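Local coordinates for putative uncharacterized protein (Wolbachia pipientis, PDB 3F4S) that probably acts as a DsbA-type thiol-disulfide oxidoreductase, using a thioredoxin-fold domain to introduce disulfide bonds into substrate proteins, at residues P40-E45 and F176-D181; I44-L49 and I78-P83. The protein carries 1 engineered substitution. One frame throughout, in Å; residues are numbered along the deposited sequence. Where two conformers were deposited one is given.

Both contacts are built on strand 41-47, an inner strand of the sheet. Contact 1 joins it to strand 174-179 in antiparallel fashion, contact 2 to strand 75-81 in parallel fashion, so the two flank the same strand and share Ile44 and Glu45; their centres are about 14 Å apart. Contact 2 is buried throughout, its centre about 4 Å from the centre of the chain. Contact 1, whose centre lies about 13 Å from that of the chain, is mostly buried but partly exposed at its outer end, at Pro40, Leu179 and Asn180. Aliphatic chains and regular backbone bonds dominate contact 1, whereas contact 2 brings aromatic rings, a guanidinium, a carboxylate and a water into the interior.

Contact 1 of 2, residues P40-E45 and F176-D181; sequences PILMIE and FIKLND
Ile177 CD1 and Met43 CE meet at 3.7 Å in the apolar centre of this antiparallel pairing of strands 41-47 and 174-179, two inner strands of the thioredoxin-fold sheet. The two side chains spring from a non-hydrogen-bonded pair and lie side by side, pointing the same way. Met43 runs extended as far as SD and bends there (chi3 -71°), which sets CE against both CG1 and CD1 of its neighbour. Ile41 crosses Ile177 obliquely, with their CG2 methyls 4.0 Å apart. The other branch of Ile41 ends in CD1, 3.8 Å from Leu179 CD2, although the CB atoms of this pair set out away from the opposite strand. Helix 199-216 packs on Ile41, Ile177 and Leu179, with Ala213 touching both Ile41 and Leu179.

The opposite face of the sheet carries Leu42, Ile44, Phe176 and Lys178. Here Leu42 CB rests on Asn180 CB at 3.9 Å, and Pro27, in a loop, touches both side chains.

Reciprocal backbone bonds tie Ile44 to Phe176 and Leu42 to Lys178; in the second pair Leu42 N donates to Lys178 O over 2.8 Å, almost in line with the carbonyl. Past the Ile41-Leu179 pair one further bond closes the end of the pairing: Asn180 N reaches Pro40 O at 2.9 Å, approaching from 35° above the carbonyl plane. The Asn180 side chain fastens the same corner, since ND2 donates to the carbonyls of Pro37 and Ala39.

Asn180 is also the centre of an inverse gamma turn that ends the strand. Leu179 O, at the start of that turn, takes a bond from Lys178 NZ at 3.1 Å and a weak one from Asp181 N at 2.8 Å.

Contact 2 of 2, residues I44-L49 and I78-P83; sequences IEYASL and IFRHFP
Tyr46 and Arg80 share one first torsion, CG anti to the carbonyl carbon (chi1 -74° and -69°), and their side chains cross on the same face of the sheet. Arg80 CB makes a CH-pi contact over the Tyr46 ring, 3.9 Å from its centroid. The arginine then runs extended to NE, carrying its head past the phenol, where NH1 donates to Tyr46 OH at 3.0 Å, close to the guanidinium plane. Ile44 CG2 lies over one face of the guanidinium, toward its rim and 3.8 Å from Arg80 NH1. Asp31 forms a salt bridge with Arg80 NH2, and Leu24 O takes a second bond from Arg80 NH1.

On the other face Glu45 turns its carboxylate almost perpendicular to the Phe79 ring and meets the ring edge, Glu45 OE2 to Phe79 CE1 at 3.8 Å; Glu45 OE1 also bonds to Tyr77 OH and OE2 to His58 NE2. Ala47 CB touches the same edge, 3.7 Å from Phe79 CE1. Where the strands diverge, a water bridges Ala47 O and His81 ND1, 2.8 Å from each.

The strands run parallel, with Arg80 N bonded to Glu45 O at 2.7 Å. Joined through helices 52-60 and 62-70, they form the beta-alpha-beta unit of the thioredoxin fold, with the Cys51-Cys54 disulfide just beyond strand 41-47, beside Ala47.

Contact 1 of 2, residues P40-E45 and F176-D181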
loop_
_atom_site.group_PDB
_atom_site.type_symbol
_atom_site.label_atom_id
_atom_site.label_comp_id
_atom_site.label_asym_id
_atom_site.label_seq_id
_atom_site.Cartn_x
_atom_site.Cartn_y
_atom_site.Cartn_z
ATOM N N PRO A 40 9.085 -15.293 -3.663
ATOM C CA PRO A 40 8.975 -15.559 -5.102
ATOM C C PRO A 40 8.099 -14.546 -5.838
ATOM O O PRO A 40 8.414 -14.213 -6.983
ATOM C CB PRO A 40 8.326 -16.947 -5.157
ATOM C CG PRO A 40 8.619 -17.561 -3.854
ATOM C CD PRO A 40 8.697 -16.457 -2.851
ATOM N N ILE A 41 7.029 -14.066 -5.201
ATOM C CA ILE A 41 6.071 -13.188 -5.865
ATOM C C ILE A 41 6.103 -11.797 -5.245
ATOM O O ILE A 41 6.376 -11.650 -4.056
ATOM C CB ILE A 41 4.633 -13.760 -5.785
ATOM C CG1 ILE A 41 4.594 -15.165 -6.398
ATOM C CG2 ILE A 41 3.621 -12.828 -6.463
ATOM C CD1 ILE A 41 5.141 -15.231 -7.815
ATOM N N LEU A 42 5.830 -10.785 -6.064
ATOM C CA LEU A 42 5.792 -9.398 -5.616
ATOM C C LEU A 42 4.428 -8.781 -5.903
ATOM O O LEU A 42 3.916 -8.895 -7.014
ATOM C CB LEU A 42 6.864 -8.580 -6.339
ATOM C CG LEU A 42 6.765 -7.058 -6.180
ATOM C CD1 LEU A 42 6.875 -6.669 -4.716
ATOM C CD2 LEU A 42 7.837 -6.353 -7.011
ATOM N N MET A 43 3.849 -8.121 -4.904
ATOM C CA MET A 43 2.651 -7.314 -5.107
ATOM C C MET A 43 2.931 -5.876 -4.701
ATOM O O MET A 43 3.364 -5.615 -3.578
ATOM C CB MET A 43 1.460 -7.842 -4.301
ATOM C CG MET A 43 0.293 -6.847 -4.217
ATOM S SD MET A 43 -1.090 -7.428 -3.220
ATOM C CE MET A 43 -1.743 -8.718 -4.271
ATOM N N ILE A 44 2.689 -4.948 -5.622
ATOM C CA ILE A 44 2.745 -3.525 -5.321
ATOM C C ILE A 44 1.329 -2.995 -5.415
ATOM O O ILE A 44 0.656 -3.204 -6.415
ATOM C CB ILE A 44 3.641 -2.768 -6.326
ATOM C CG1 ILE A 44 5.089 -3.256 -6.215
ATOM C CG2 ILE A 44 3.555 -1.249 -6.104
ATOM C CD1 ILE A 44 5.993 -2.787 -7.351
ATOM N N GLU A 45 0.868 -2.340 -4.357
ATOM C CA GLU A 45 -0.462 -1.757 -4.340
ATOM C C GLU A 45 -0.362 -0.243 -4.209
ATOM O O GLU A 45 0.353 0.260 -3.339
ATOM C CB GLU A 45 -1.279 -2.306 -3.162
ATOM C CG GLU A 45 -2.616 -1.600 -3.003
ATOM C CD GLU A 45 -3.418 -2.059 -1.781
ATOM O OE1 GLU A 45 -2.998 -3.015 -1.088
ATOM O OE2 GLU A 45 -4.481 -1.457 -1.515
ATOM N N PHE A 176 -0.072 -4.310 -8.861
ATOM C CA PHE A 176 0.835 -4.932 -9.807
ATOM C C PHE A 176 1.345 -6.201 -9.157
ATOM O O PHE A 176 1.906 -6.163 -8.061
ATOM C CB PHE A 176 1.985 -3.990 -10.165
ATOM C CG PHE A 176 1.538 -2.725 -10.840
ATOM C CD1 PHE A 176 1.341 -2.686 -12.214
ATOM C CD2 PHE A 176 1.300 -1.577 -10.101
ATOM C CE1 PHE A 176 0.924 -1.525 -12.836
ATOM C CE2 PHE A 176 0.882 -0.411 -10.715
ATOM C CZ PHE A 176 0.691 -0.387 -12.086
ATOM N N ILE A 177 1.123 -7.327 -9.828
ATOM C CA ILE A 177 1.521 -8.626 -9.305
ATOM C C ILE A 177 2.416 -9.335 -10.319
ATOM O O ILE A 177 2.012 -9.582 -11.456
ATOM C CB ILE A 177 0.299 -9.503 -8.978
ATOM C CG1 ILE A 177 -0.690 -8.734 -8.095
ATOM C CG2 ILE A 177 0.745 -10.804 -8.303
ATOM C CD1 ILE A 177 -2.026 -9.427 -7.925
ATOM N N LYS A 178 3.636 -9.653 -9.902
ATOM C CA LYS A 178 4.639 -10.156 -10.826
ATOM C C LYS A 178 5.672 -10.985 -10.078
ATOM O O LYS A 178 5.686 -11.019 -8.845
ATOM C CB LYS A 178 5.329 -8.987 -11.543
ATOM C CG LYS A 178 6.106 -8.071 -10.607
ATOM C CD LYS A 178 6.598 -6.803 -11.303
ATOM C CE LYS A 178 7.521 -7.125 -12.469
ATOM N NZ LYS A 178 8.710 -7.930 -12.065
ATOM N N LEU A 179 6.534 -11.657 -10.829
ATOM C CA LEU A 179 7.647 -12.374 -10.233
ATOM C C LEU A 179 8.556 -11.363 -9.559
ATOM O O LEU A 179 8.823 -10.290 -10.103
ATOM C CB LEU A 179 8.418 -13.145 -11.298
ATOM C CG LEU A 179 7.597 -14.211 -12.020
ATOM C CD1 LEU A 179 8.425 -14.869 -13.115
ATOM C CD2 LEU A 179 7.082 -15.239 -11.027
ATOM N N ASN A 180 9.012 -11.693 -8.361
ATOM C CA ASN A 180 9.917 -10.818 -7.643
ATOM C C ASN A 180 11.342 -11.017 -8.160
ATOM O O ASN A 180 12.207 -11.488 -7.433
ATOM C CB ASN A 180 9.828 -11.092 -6.140
ATOM C CG ASN A 180 10.599 -10.085 -5.308
ATOM O OD1 ASN A 180 10.902 -8.978 -5.760
ATOM N ND2 ASN A 180 10.915 -10.464 -4.076
ATOM N N ASP A 181 11.560 -10.667 -9.426
ATOM C CA ASP A 181 12.873 -10.770 -10.056
ATOM C C ASP A 181 13.302 -9.425 -10.635
ATOM O O ASP A 181 12.682 -8.912 -11.569
ATOM C CB ASP A 181 12.860 -11.829 -11.161
ATOM C CG ASP A 181 14.133 -11.827 -11.989
ATOM O OD1 ASP A 181 15.188 -11.407 -11.468
ATOM O OD2 ASP A 181 14.079 -12.248 -13.163
#

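Contact 2 of 2, residues I44-L49 and I78-P83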
loop_
_atom_site.group_PDB
_atom_site.type_symbol
_atom_site.label_atom_id
_atom_site.label_comp_id
_atom_site.label_asym_id
_atom_site.label_seq_id
_atom_site.Cartn_x
_atom_site.Cartn_y
_atom_site.Cartn_z
ATOM N N ILE A 44 2.689 -4.948 -5.622
ATOM C CA ILE A 44 2.745 -3.525 -5.321
ATOM C C ILE A 44 1.329 -2.995 -5.415
ATOM O O ILE A 44 0.656 -3.204 -6.415
ATOM C CB ILE A 44 3.641 -2.768 -6.326
ATOM C CG1 ILE A 44 5.089 -3.256 -6.215
ATOM C CG2 ILE A 44 3.555 -1.249 -6.104
ATOM C CD1 ILE A 44 5.993 -2.787 -7.351
ATOM N N GLU A 45 0.868 -2.340 -4.357
ATOM C CA GLU A 45 -0.462 -1.757 -4.340
ATOM C C GLU A 45 -0.362 -0.243 -4.209
ATOM O O GLU A 45 0.353 0.260 -3.339
ATOM C CB GLU A 45 -1.279 -2.306 -3.162
ATOM C CG GLU A 45 -2.616 -1.600 -3.003
ATOM C CD GLU A 45 -3.418 -2.059 -1.781
ATOM O OE1 GLU A 45 -2.998 -3.015 -1.088
ATOM O OE2 GLU A 45 -4.481 -1.457 -1.515
ATOM N N TYR A 46 -1.078 0.478 -5.069
ATOM C CA TYR A 46 -1.304 1.907 -4.877
ATOM C C TYR A 46 -2.747 2.122 -4.442
ATOM O O TYR A 46 -3.678 1.649 -5.098
ATOM C CB TYR A 46 -1.071 2.678 -6.174
ATOM C CG TYR A 46 0.374 2.837 -6.582
ATOM C CD1 TYR A 46 1.115 3.945 -6.176
ATOM C CD2 TYR A 46 0.994 1.887 -7.384
ATOM C CE1 TYR A 46 2.443 4.104 -6.565
ATOM C CE2 TYR A 46 2.319 2.032 -7.776
ATOM C CZ TYR A 46 3.037 3.139 -7.361
ATOM O OH TYR A 46 4.340 3.284 -7.759
ATOM N N ALA A 47 -2.947 2.849 -3.348
ATOM C CA ALA A 47 -4.304 3.132 -2.892
ATOM C C ALA A 47 -4.354 4.398 -2.057
ATOM O O ALA A 47 -3.360 4.795 -1.461
ATOM C CB ALA A 47 -4.858 1.952 -2.093
ATOM N N SER A 48 -5.526 5.026 -2.033
ATOM C CA SER A 48 -5.806 6.144 -1.153
ATOM C C SER A 48 -6.412 5.599 0.132
ATOM O O SER A 48 -7.303 4.737 0.091
ATOM C CB SER A 48 -6.810 7.087 -1.820
ATOM O OG SER A 48 -7.479 7.871 -0.853
ATOM N N LEU A 49 -5.948 6.102 1.271
ATOM C CA LEU A 49 -6.446 5.630 2.554
ATOM C C LEU A 49 -7.912 5.995 2.816
ATOM O O LEU A 49 -8.540 5.427 3.710
ATOM C CB LEU A 49 -5.564 6.136 3.700
ATOM C CG LEU A 49 -4.144 5.557 3.742
ATOM C CD1 LEU A 49 -3.252 6.299 4.743
ATOM C CD2 LEU A 49 -4.187 4.069 4.070
ATOM N N ILE A 78 4.268 -4.577 -1.134
ATOM C CA ILE A 78 4.714 -3.193 -1.065
ATOM C C ILE A 78 3.542 -2.253 -1.305
ATOM O O ILE A 78 3.017 -2.172 -2.419
ATOM C CB ILE A 78 5.803 -2.899 -2.110
ATOM C CG1 ILE A 78 7.005 -3.823 -1.899
ATOM C CG2 ILE A 78 6.206 -1.427 -2.055
ATOM C CD1 ILE A 78 8.163 -3.576 -2.855
ATOM N N PHE A 79 3.137 -1.548 -0.252
ATOM C CA PHE A 79 2.052 -0.581 -0.329
ATOM C C PHE A 79 2.649 0.788 -0.609
ATOM O O PHE A 79 3.590 1.209 0.073
ATOM C CB PHE A 79 1.283 -0.535 0.994
ATOM C CG PHE A 79 0.109 0.408 0.980
ATOM C CD1 PHE A 79 -1.021 0.113 0.237
ATOM C CD2 PHE A 79 0.135 1.588 1.707
ATOM C CE1 PHE A 79 -2.104 0.970 0.215
ATOM C CE2 PHE A 79 -0.948 2.456 1.692
ATOM C CZ PHE A 79 -2.073 2.144 0.941
ATOM N N ARG A 80 2.103 1.475 -1.608
ATOM C CA ARG A 80 2.527 2.833 -1.939
ATOM C C ARG A 80 1.337 3.777 -1.860
ATOM O O ARG A 80 0.239 3.456 -2.330
ATOM C CB ARG A 80 3.180 2.883 -3.325
ATOM C CG ARG A 80 4.533 2.172 -3.374
ATOM C CD ARG A 80 5.141 2.151 -4.771
ATOM N NE ARG A 80 6.366 1.355 -4.793
ATOM C CZ ARG A 80 6.933 0.893 -5.902
ATOM N NH1 ARG A 80 6.383 1.153 -7.083
ATOM N NH2 ARG A 80 8.050 0.178 -5.831
ATOM N N HIS A 81 1.547 4.931 -1.238
ATOM C CA HIS A 81 0.466 5.886 -1.019
ATOM C C HIS A 81 0.030 6.551 -2.326
ATOM O O HIS A 81 0.844 6.790 -3.232
ATOM C CB HIS A 81 0.895 6.961 -0.016
ATOM C CG HIS A 81 1.015 6.462 1.394
ATOM N ND1 HIS A 81 -0.062 5.977 2.103
ATOM C CD2 HIS A 81 2.082 6.381 2.226
ATOM C CE1 HIS A 81 0.333 5.618 3.312
ATOM N NE2 HIS A 81 1.629 5.853 3.412
ATOM N N PHE A 82 -1.261 6.841 -2.421
ATOM C CA PHE A 82 -1.800 7.590 -3.546
ATOM C C PHE A 82 -2.903 8.485 -3.001
ATOM O O PHE A 82 -4.087 8.229 -3.231
ATOM C CB PHE A 82 -2.371 6.632 -4.593
ATOM C CG PHE A 82 -2.492 7.232 -5.967
ATOM C CD1 PHE A 82 -1.467 7.090 -6.889
ATOM C CD2 PHE A 82 -3.627 7.938 -6.337
ATOM C CE1 PHE A 82 -1.570 7.633 -8.164
ATOM C CE2 PHE A 82 -3.741 8.488 -7.611
ATOM C CZ PHE A 82 -2.708 8.335 -8.526
ATOM N N PRO A 83 -2.526 9.538 -2.258
ATOM C CA PRO A 83 -3.589 10.312 -1.607
ATOM C C PRO A 83 -4.306 11.237 -2.575
ATOM O O PRO A 83 -3.719 11.694 -3.560
ATOM C CB PRO A 83 -2.841 11.099 -0.525
ATOM C CG PRO A 83 -1.559 10.334 -0.322
ATOM C CD PRO A 83 -1.204 9.844 -1.689
HETATM O O HOH W 1 -2.371 6.444 0.568
#